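Local coordinates for transcription termination factor FttA (Methanosarcina mazei, PDB 2XR1), which probably terminates transcription, as a zinc-dependent ribonuclease that cleaves nascent RNA where it leaves RNA polymerase and degrades the released transcript, at residues B[7-12]-B[30-35]; B[264-269]-B[306-311]. All coordinates share one frame; numbering follows the deposited sequence.

Interaction 1 of 2, residues B[7-12]-B[30-35]; sequences EDVLLD and VEFEGP
In the first of the N-terminal KH domains, a helix packs on a small mixed sheet, and Leu10 and Val9 of helix 7-18 meet Val30, Glu31 and Phe32 of the outermost strand 30-33. The axes of the two short elements approach to 8.2 Å at 122°, so the helix runs across the strand.

Leu10 lies at the centre. Its CB points at the strand, and CG, anti to the carbonyl carbon (chi1 -73°), carries the two methyls forward to different neighbours. CD2 lies over one face of the Phe32 ring, offset toward its CD2-CE2 rim, and makes a CH-pi contact: Leu10 CD2 is 3.7 Å from the centroid of the Phe32 ring. Val9 reaches the same ring with Val9 CG2 in the ring plane at the edge, 3.8 Å from Phe32 CE2. A branched leucine suits this place because one methyl can cover an aromatic face while the other turns to the backbone of the strand; the short, stiff valine suffices at the edge.

Val30 closes the apolar patch, its CG1 standing 4.0 Å from Leu10 CD2, and behind it Leu37 and Leu39 of strand 36-41 continue the domain core. Phe32 is also stacked with His174, so its ring joins the KH domain to residues that follow helix 159-173.

Glu31, whose CB points away from the helix, bends at chi2 (-72°) to bring back its carboxylate, whose OE1 makes a long, weak ion pair with Arg171. Leu10 CD1 touches Val30 O at 3.6 Å and Glu31 OE1 at 3.9 Å, on neighbouring sides of the methyl.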
ATOM      1  N   GLU B   7     -25.281 -22.801   3.749  1.00 86.31           N
ATOM      2  CA  GLU B   7     -26.501 -23.444   4.213  1.00 85.94           C
ATOM      3  C   GLU B   7     -26.192 -24.590   5.187  1.00 87.81           C
ATOM      4  O   GLU B   7     -26.893 -24.777   6.186  1.00 83.86           O
ATOM      5  CB  GLU B   7     -27.258 -24.032   3.024  1.00 94.48           C
ATOM      6  CG  GLU B   7     -28.181 -23.103   2.234  1.00 94.17           C
ATOM      7  CD  GLU B   7     -29.080 -23.910   1.249  1.00105.53           C
ATOM      8  OE1 GLU B   7     -28.566 -24.399   0.198  1.00114.13           O
ATOM      9  OE2 GLU B   7     -30.300 -24.064   1.545  1.00104.23           O
ATOM     10  N   ASP B   8     -25.155 -25.366   4.861  1.00 94.97           N
ATOM     11  CA  ASP B   8     -24.773 -26.562   5.625  1.00 99.73           C
ATOM     12  C   ASP B   8     -24.182 -26.267   6.997  1.00 93.50           C
ATOM     13  O   ASP B   8     -24.205 -27.135   7.871  1.00 96.25           O
ATOM     14  CB  ASP B   8     -23.777 -27.421   4.825  1.00111.64           C
ATOM     15  N   VAL B   9     -23.630 -25.070   7.181  1.00 86.60           N
ATOM     16  CA  VAL B   9     -23.125 -24.657   8.497  1.00 81.43           C
ATOM     17  C   VAL B   9     -24.259 -24.085   9.331  1.00 73.22           C
ATOM     18  O   VAL B   9     -24.200 -24.137  10.553  1.00 71.03           O
ATOM     19  CB  VAL B   9     -21.971 -23.627   8.407  1.00 79.52           C
ATOM     20  CG1 VAL B   9     -20.977 -24.049   7.345  1.00 87.12           C
ATOM     21  CG2 VAL B   9     -22.502 -22.239   8.136  1.00 71.56           C
ATOM     22  N   LEU B  10     -25.272 -23.534   8.655  1.00 69.68           N
ATOM     23  CA  LEU B  10     -26.498 -23.070   9.301  1.00 63.52           C
ATOM     24  C   LEU B  10     -27.368 -24.250   9.757  1.00 66.25           C
ATOM     25  O   LEU B  10     -28.033 -24.149  10.790  1.00 62.40           O
ATOM     26  CB  LEU B  10     -27.308 -22.139   8.381  1.00 60.94           C
ATOM     27  CG  LEU B  10     -26.770 -20.712   8.144  1.00 56.99           C
ATOM     28  CD1 LEU B  10     -27.626 -20.006   7.070  1.00 56.23           C
ATOM     29  CD2 LEU B  10     -26.663 -19.856   9.421  1.00 48.42           C
ATOM     30  N   LEU B  11     -27.381 -25.349   9.000  1.00 73.57           N
ATOM     31  CA  LEU B  11     -28.046 -26.573   9.461  1.00 77.93           C
ATOM     32  C   LEU B  11     -27.363 -27.142  10.704  1.00 78.91           C
ATOM     33  O   LEU B  11     -28.016 -27.466  11.690  1.00 76.88           O
ATOM     34  CB  LEU B  11     -28.083 -27.662   8.377  1.00 88.27           C
ATOM     35  CG  LEU B  11     -29.399 -27.888   7.619  1.00 91.13           C
ATOM     36  CD1 LEU B  11     -29.642 -26.752   6.630  1.00 89.35           C
ATOM     37  CD2 LEU B  11     -29.351 -29.225   6.882  1.00103.49           C
ATOM     38  N   ASP B  12     -26.045 -27.258  10.652  1.00 83.13           N
ATOM     39  CA  ASP B  12     -25.277 -27.714  11.803  1.00 85.72           C
ATOM     40  C   ASP B  12     -25.578 -26.837  13.025  1.00 77.50           C
ATOM     41  O   ASP B  12     -25.677 -27.328  14.145  1.00 78.55           O
ATOM     42  CB  ASP B  12     -23.776 -27.691  11.470  1.00 91.59           C
ATOM     43  CG  ASP B  12     -22.937 -28.478  12.471  1.00 99.06           C
ATOM     44  OD1 ASP B  12     -22.886 -28.069  13.653  1.00 96.70           O
ATOM     45  OD2 ASP B  12     -22.314 -29.492  12.069  1.00110.57           O
ATOM     46  N   VAL B  30     -32.509 -20.533  11.219  1.00 46.65           N
ATOM     47  CA  VAL B  30     -31.275 -19.976  11.722  1.00 44.21           C
ATOM     48  C   VAL B  30     -30.529 -19.329  10.523  1.00 45.51           C
ATOM     49  O   VAL B  30     -30.317 -19.965   9.487  1.00 49.19           O
ATOM     50  CB  VAL B  30     -30.493 -21.089  12.456  1.00 45.16           C
ATOM     51  CG1 VAL B  30     -29.028 -20.871  12.420  1.00 45.86           C
ATOM     52  CG2 VAL B  30     -30.964 -21.185  13.876  1.00 43.05           C
ATOM     53  N   GLU B  31     -30.200 -18.045  10.662  1.00 43.49           N
ATOM     54  CA  GLU B  31     -29.546 -17.232   9.633  1.00 44.31           C
ATOM     55  C   GLU B  31     -28.509 -16.314  10.244  1.00 41.82           C
ATOM     56  O   GLU B  31     -28.709 -15.778  11.285  1.00 40.54           O
ATOM     57  CB  GLU B  31     -30.557 -16.294   8.971  1.00 46.23           C
ATOM     58  CG  GLU B  31     -31.429 -16.929   7.892  1.00 52.45           C
ATOM     59  CD  GLU B  31     -30.662 -17.246   6.577  1.00 58.88           C
ATOM     60  OE1 GLU B  31     -29.572 -16.671   6.329  1.00 60.06           O
ATOM     61  OE2 GLU B  31     -31.154 -18.085   5.798  1.00 65.58           O
ATOM     62  N   PHE B  32     -27.408 -16.126   9.556  1.00 42.76           N
ATOM     63  CA  PHE B  32     -26.461 -15.083   9.849  1.00 42.15           C
ATOM     64  C   PHE B  32     -26.980 -13.791   9.230  1.00 42.80           C
ATOM     65  O   PHE B  32     -27.099 -13.713   8.023  1.00 43.87           O
ATOM     66  CB  PHE B  32     -25.128 -15.395   9.202  1.00 43.78           C
ATOM     67  CG  PHE B  32     -24.431 -16.601   9.762  1.00 45.59           C
ATOM     68  CD1 PHE B  32     -24.092 -16.681  11.123  1.00 46.44           C
ATOM     69  CD2 PHE B  32     -24.042 -17.633   8.917  1.00 48.42           C
ATOM     70  CE1 PHE B  32     -23.421 -17.785  11.624  1.00 48.66           C
ATOM     71  CE2 PHE B  32     -23.379 -18.728   9.409  1.00 52.19           C
ATOM     72  CZ  PHE B  32     -23.064 -18.805  10.772  1.00 52.13           C
ATOM     73  N   GLU B  33     -27.322 -12.792  10.049  1.00 43.00           N
ATOM     74  CA  GLU B  33     -27.762 -11.502   9.513  1.00 45.46           C
ATOM     75  C   GLU B  33     -26.834 -10.431  10.015  1.00 46.43           C
ATOM     76  O   GLU B  33     -26.835 -10.084  11.191  1.00 46.89           O
ATOM     77  CB  GLU B  33     -29.214 -11.199   9.863  1.00 46.84           C
ATOM     78  CG  GLU B  33     -30.178 -12.217   9.272  1.00 48.97           C
ATOM     79  CD  GLU B  33     -31.656 -11.982   9.629  1.00 54.02           C
ATOM     80  OE1 GLU B  33     -31.973 -10.952  10.289  1.00 57.19           O
ATOM     81  OE2 GLU B  33     -32.499 -12.845   9.243  1.00 54.33           O
ATOM     82  N   GLY B  34     -26.003  -9.930   9.114  1.00 47.53           N
ATOM     83  CA  GLY B  34     -24.901  -9.083   9.509  1.00 49.63           C
ATOM     84  C   GLY B  34     -24.051  -9.825  10.528  1.00 48.60           C
ATOM     85  O   GLY B  34     -23.863 -11.052  10.430  1.00 44.97           O
ATOM     86  N   PRO B  35     -23.563  -9.091  11.544  1.00 52.36           N
ATOM     87  CA  PRO B  35     -22.720  -9.684  12.560  1.00 53.55           C
ATOM     88  C   PRO B  35     -23.371 -10.819  13.350  1.00 51.87           C
ATOM     89  O   PRO B  35     -22.645 -11.629  13.875  1.00 52.93           O
ATOM     90  CB  PRO B  35     -22.419  -8.512  13.465  1.00 58.69           C
ATOM     91  CG  PRO B  35     -22.536  -7.371  12.607  1.00 60.81           C
ATOM     92  CD  PRO B  35     -23.702  -7.650  11.765  1.00 56.94           C
TER

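Interaction 2 of 2, residues B[264-269]-B[306-311]; sequences GPVYCT and KHTIPL
The ring of Tyr267 is met obliquely by Leu311 CD1 and Ile309 O, and Tyr267 CE1 lies 3.9 Å from Ile309 CB. Tyr267 and Ile309 project side by side from one face of the sheet, and Ile309 CD1 reaches on to Pro265 CB. The other ring, His307, takes Gly264 O obliquely, with His307 CD2 3.2 Å from that oxygen; its ND1 is hydrogen-bonded to Lys303 O.

The segments carrying these rings pair as parallel strands at the border of a metallo-beta-lactamase sheet, joined by a crossover through helices 270-290 and 299-306. Val266 grips both sides of Thr308: Val266 N bonds to His307 O at 2.9 Å, and Ile309 N to Val266 O at 2.8 Å, nearly straight at 170°. Leu311 N bonds to Cys268 O at 2.9 Å; Pro310 fits because its N, lacking hydrogen, is no donor toward strand 266-268. On the opposite face Cys268 SG touches Thr308 CG2.

Thr269 N-caps helix 270-290, its OG1 hydrogen-bonded to Thr272 OG1 and its side chain about 7 Å from that of the zinc ligand His245. Three backbone bonds satisfy much of the edge's main-chain polarity, Arg162 takes Thr308 O, and carbon fills the face of Pro265, Tyr267 and Ile309.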
ATOM      1  N   GLY B 264     -20.933  -3.509   0.789  1.00 40.00           N
ATOM      2  CA  GLY B 264     -20.870  -4.095   2.108  1.00 38.52           C
ATOM      3  C   GLY B 264     -21.471  -3.156   3.173  1.00 37.04           C
ATOM      4  O   GLY B 264     -22.143  -2.170   2.853  1.00 37.54           O
ATOM      5  N   PRO B 265     -21.221  -3.467   4.453  1.00 34.83           N
ATOM      6  CA  PRO B 265     -21.791  -2.764   5.559  1.00 33.19           C
ATOM      7  C   PRO B 265     -20.994  -1.538   5.988  1.00 31.68           C
ATOM      8  O   PRO B 265     -19.793  -1.446   5.734  1.00 31.16           O
ATOM      9  CB  PRO B 265     -21.722  -3.791   6.653  1.00 33.18           C
ATOM     10  CG  PRO B 265     -20.505  -4.579   6.326  1.00 33.25           C
ATOM     11  CD  PRO B 265     -20.410  -4.623   4.881  1.00 34.13           C
ATOM     12  N   VAL B 266     -21.689  -0.605   6.640  1.00 30.67           N
ATOM     13  CA  VAL B 266     -21.085   0.517   7.303  1.00 28.29           C
ATOM     14  C   VAL B 266     -21.427   0.329   8.772  1.00 27.81           C
ATOM     15  O   VAL B 266     -22.614   0.236   9.115  1.00 28.99           O
ATOM     16  CB  VAL B 266     -21.694   1.834   6.805  1.00 28.68           C
ATOM     17  CG1 VAL B 266     -21.080   2.982   7.559  1.00 27.43           C
ATOM     18  CG2 VAL B 266     -21.524   1.976   5.330  1.00 28.00           C
ATOM     19  N   TYR B 267     -20.421   0.237   9.642  1.00 26.73           N
ATOM     20  CA  TYR B 267     -20.664  -0.016  11.084  1.00 25.92           C
ATOM     21  C   TYR B 267     -20.380   1.262  11.837  1.00 25.35           C
ATOM     22  O   TYR B 267     -19.335   1.865  11.622  1.00 24.07           O
ATOM     23  CB  TYR B 267     -19.752  -1.081  11.664  1.00 25.26           C
ATOM     24  CG  TYR B 267     -19.987  -2.442  11.135  1.00 24.89           C
ATOM     25  CD1 TYR B 267     -21.049  -3.189  11.579  1.00 27.09           C
ATOM     26  CD2 TYR B 267     -19.131  -2.989  10.199  1.00 25.08           C
ATOM     27  CE1 TYR B 267     -21.286  -4.456  11.089  1.00 28.25           C
ATOM     28  CE2 TYR B 267     -19.348  -4.255   9.685  1.00 27.06           C
ATOM     29  CZ  TYR B 267     -20.437  -4.973  10.121  1.00 27.69           C
ATOM     30  OH  TYR B 267     -20.681  -6.199   9.598  1.00 28.53           O
ATOM     31  N   CYS B 268     -21.325   1.656  12.709  1.00 26.04           N
ATOM     32  CA  CYS B 268     -21.178   2.832  13.563  1.00 25.91           C
ATOM     33  C   CYS B 268     -22.137   2.744  14.718  1.00 26.56           C
ATOM     34  O   CYS B 268     -22.881   1.817  14.797  1.00 27.50           O
ATOM     35  CB  CYS B 268     -21.479   4.096  12.797  1.00 26.09           C
ATOM     36  SG  CYS B 268     -23.184   4.128  12.300  1.00 29.03           S
ATOM     37  N   THR B 269     -22.081   3.702  15.643  1.00 27.08           N
ATOM     38  CA  THR B 269     -22.998   3.692  16.814  1.00 28.23           C
ATOM     39  C   THR B 269     -24.358   4.142  16.361  1.00 28.30           C
ATOM     40  O   THR B 269     -24.474   4.714  15.309  1.00 29.33           O
ATOM     41  CB  THR B 269     -22.514   4.604  17.963  1.00 27.88           C
ATOM     42  OG1 THR B 269     -22.325   5.933  17.456  1.00 28.05           O
ATOM     43  CG2 THR B 269     -21.207   4.051  18.563  1.00 26.00           C
ATOM     44  N   LYS B 306     -29.202   1.928   4.015  1.00 40.23           N
ATOM     45  CA  LYS B 306     -29.648   0.535   3.861  1.00 41.09           C
ATOM     46  C   LYS B 306     -28.533  -0.422   4.205  1.00 39.15           C
ATOM     47  O   LYS B 306     -28.772  -1.585   4.516  1.00 39.74           O
ATOM     48  CB  LYS B 306     -30.069   0.241   2.421  1.00 43.58           C
ATOM     49  CG  LYS B 306     -31.432   0.696   2.109  1.00 48.06           C
ATOM     50  CD  LYS B 306     -31.915   0.214   0.739  1.00 53.33           C
ATOM     51  CE  LYS B 306     -31.491   1.155  -0.396  1.00 55.36           C
ATOM     52  NZ  LYS B 306     -32.448   1.149  -1.498  1.00 57.89           N
ATOM     53  N   HIS B 307     -27.298   0.056   4.127  1.00 37.05           N
ATOM     54  CA  HIS B 307     -26.156  -0.774   4.473  1.00 34.95           C
ATOM     55  C   HIS B 307     -25.587  -0.439   5.817  1.00 32.91           C
ATOM     56  O   HIS B 307     -24.551  -0.979   6.178  1.00 32.40           O
ATOM     57  CB  HIS B 307     -25.065  -0.625   3.395  1.00 34.84           C
ATOM     58  CG  HIS B 307     -25.436  -1.230   2.083  1.00 35.27           C
ATOM     59  ND1 HIS B 307     -26.364  -0.662   1.244  1.00 34.89           N
ATOM     60  CD2 HIS B 307     -25.015  -2.363   1.473  1.00 36.32           C
ATOM     61  CE1 HIS B 307     -26.514  -1.428   0.170  1.00 39.69           C
ATOM     62  NE2 HIS B 307     -25.694  -2.461   0.277  1.00 40.92           N
ATOM     63  N   THR B 308     -26.209   0.443   6.580  1.00 32.56           N
ATOM     64  CA  THR B 308     -25.641   0.759   7.868  1.00 31.71           C
ATOM     65  C   THR B 308     -26.137  -0.217   8.947  1.00 31.83           C
ATOM     66  O   THR B 308     -27.343  -0.472   9.072  1.00 32.21           O
ATOM     67  CB  THR B 308     -25.948   2.194   8.309  1.00 31.94           C
ATOM     68  OG1 THR B 308     -25.517   3.107   7.298  1.00 35.49           O
ATOM     69  CG2 THR B 308     -25.217   2.538   9.614  1.00 30.84           C
ATOM     70  N   ILE B 309     -25.190  -0.718   9.748  1.00 30.75           N
ATOM     71  CA  ILE B 309     -25.492  -1.605  10.869  1.00 31.28           C
ATOM     72  C   ILE B 309     -25.009  -1.014  12.195  1.00 30.13           C
ATOM     73  O   ILE B 309     -23.834  -1.007  12.499  1.00 29.82           O
ATOM     74  CB  ILE B 309     -24.873  -2.989  10.646  1.00 31.66           C
ATOM     75  CG1 ILE B 309     -25.284  -3.551   9.274  1.00 32.53           C
ATOM     76  CG2 ILE B 309     -25.290  -3.910  11.748  1.00 31.11           C
ATOM     77  CD1 ILE B 309     -24.474  -4.755   8.844  1.00 32.83           C
ATOM     78  N   PRO B 310     -25.914  -0.474  12.984  1.00 31.69           N
ATOM     79  CA  PRO B 310     -25.444   0.149  14.221  1.00 30.37           C
ATOM     80  C   PRO B 310     -25.027  -0.849  15.242  1.00 30.05           C
ATOM     81  O   PRO B 310     -25.652  -1.870  15.331  1.00 31.74           O
ATOM     82  CB  PRO B 310     -26.681   0.864  14.745  1.00 32.12           C
ATOM     83  CG  PRO B 310     -27.882   0.147  14.073  1.00 34.52           C
ATOM     84  CD  PRO B 310     -27.361  -0.232  12.724  1.00 33.85           C
ATOM     85  N   LEU B 311     -24.007  -0.525  16.030  1.00 28.58           N
ATOM     86  CA  LEU B 311     -23.568  -1.315  17.155  1.00 28.17           C
ATOM     87  C   LEU B 311     -23.426  -0.432  18.341  1.00 28.06           C
ATOM     88  O   LEU B 311     -22.885   0.674  18.235  1.00 27.55           O
ATOM     89  CB  LEU B 311     -22.208  -1.894  16.871  1.00 27.59           C
ATOM     90  CG  LEU B 311     -22.037  -2.586  15.530  1.00 27.47           C
ATOM     91  CD1 LEU B 311     -20.579  -3.076  15.497  1.00 24.70           C
ATOM     92  CD2 LEU B 311     -23.064  -3.700  15.357  1.00 25.79           C
TER

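How the interactions relate
Both contacts are buried, but they occupy different parts of the molecule: the centre of interaction 1 is about 30 Å from the centre of the chain, in a peripheral KH domain, whereas the centre of interaction 2 is about 12 Å from it, in the metallo-beta-lactamase fold nearer the zinc ions. Helix on sheet in interaction 1 leaves the work to apolar side chains; strand beside strand in interaction 2 relies on backbone bonds, with side chains added on the two faces. Helix 159-173 touches both, its Leu166 meeting Glu33 as well as Ile309. The two also meet directly, Pro35 CG lying 3.5 Å from Tyr267 CE1, where the KH domain packs against the catalytic-domain sheet.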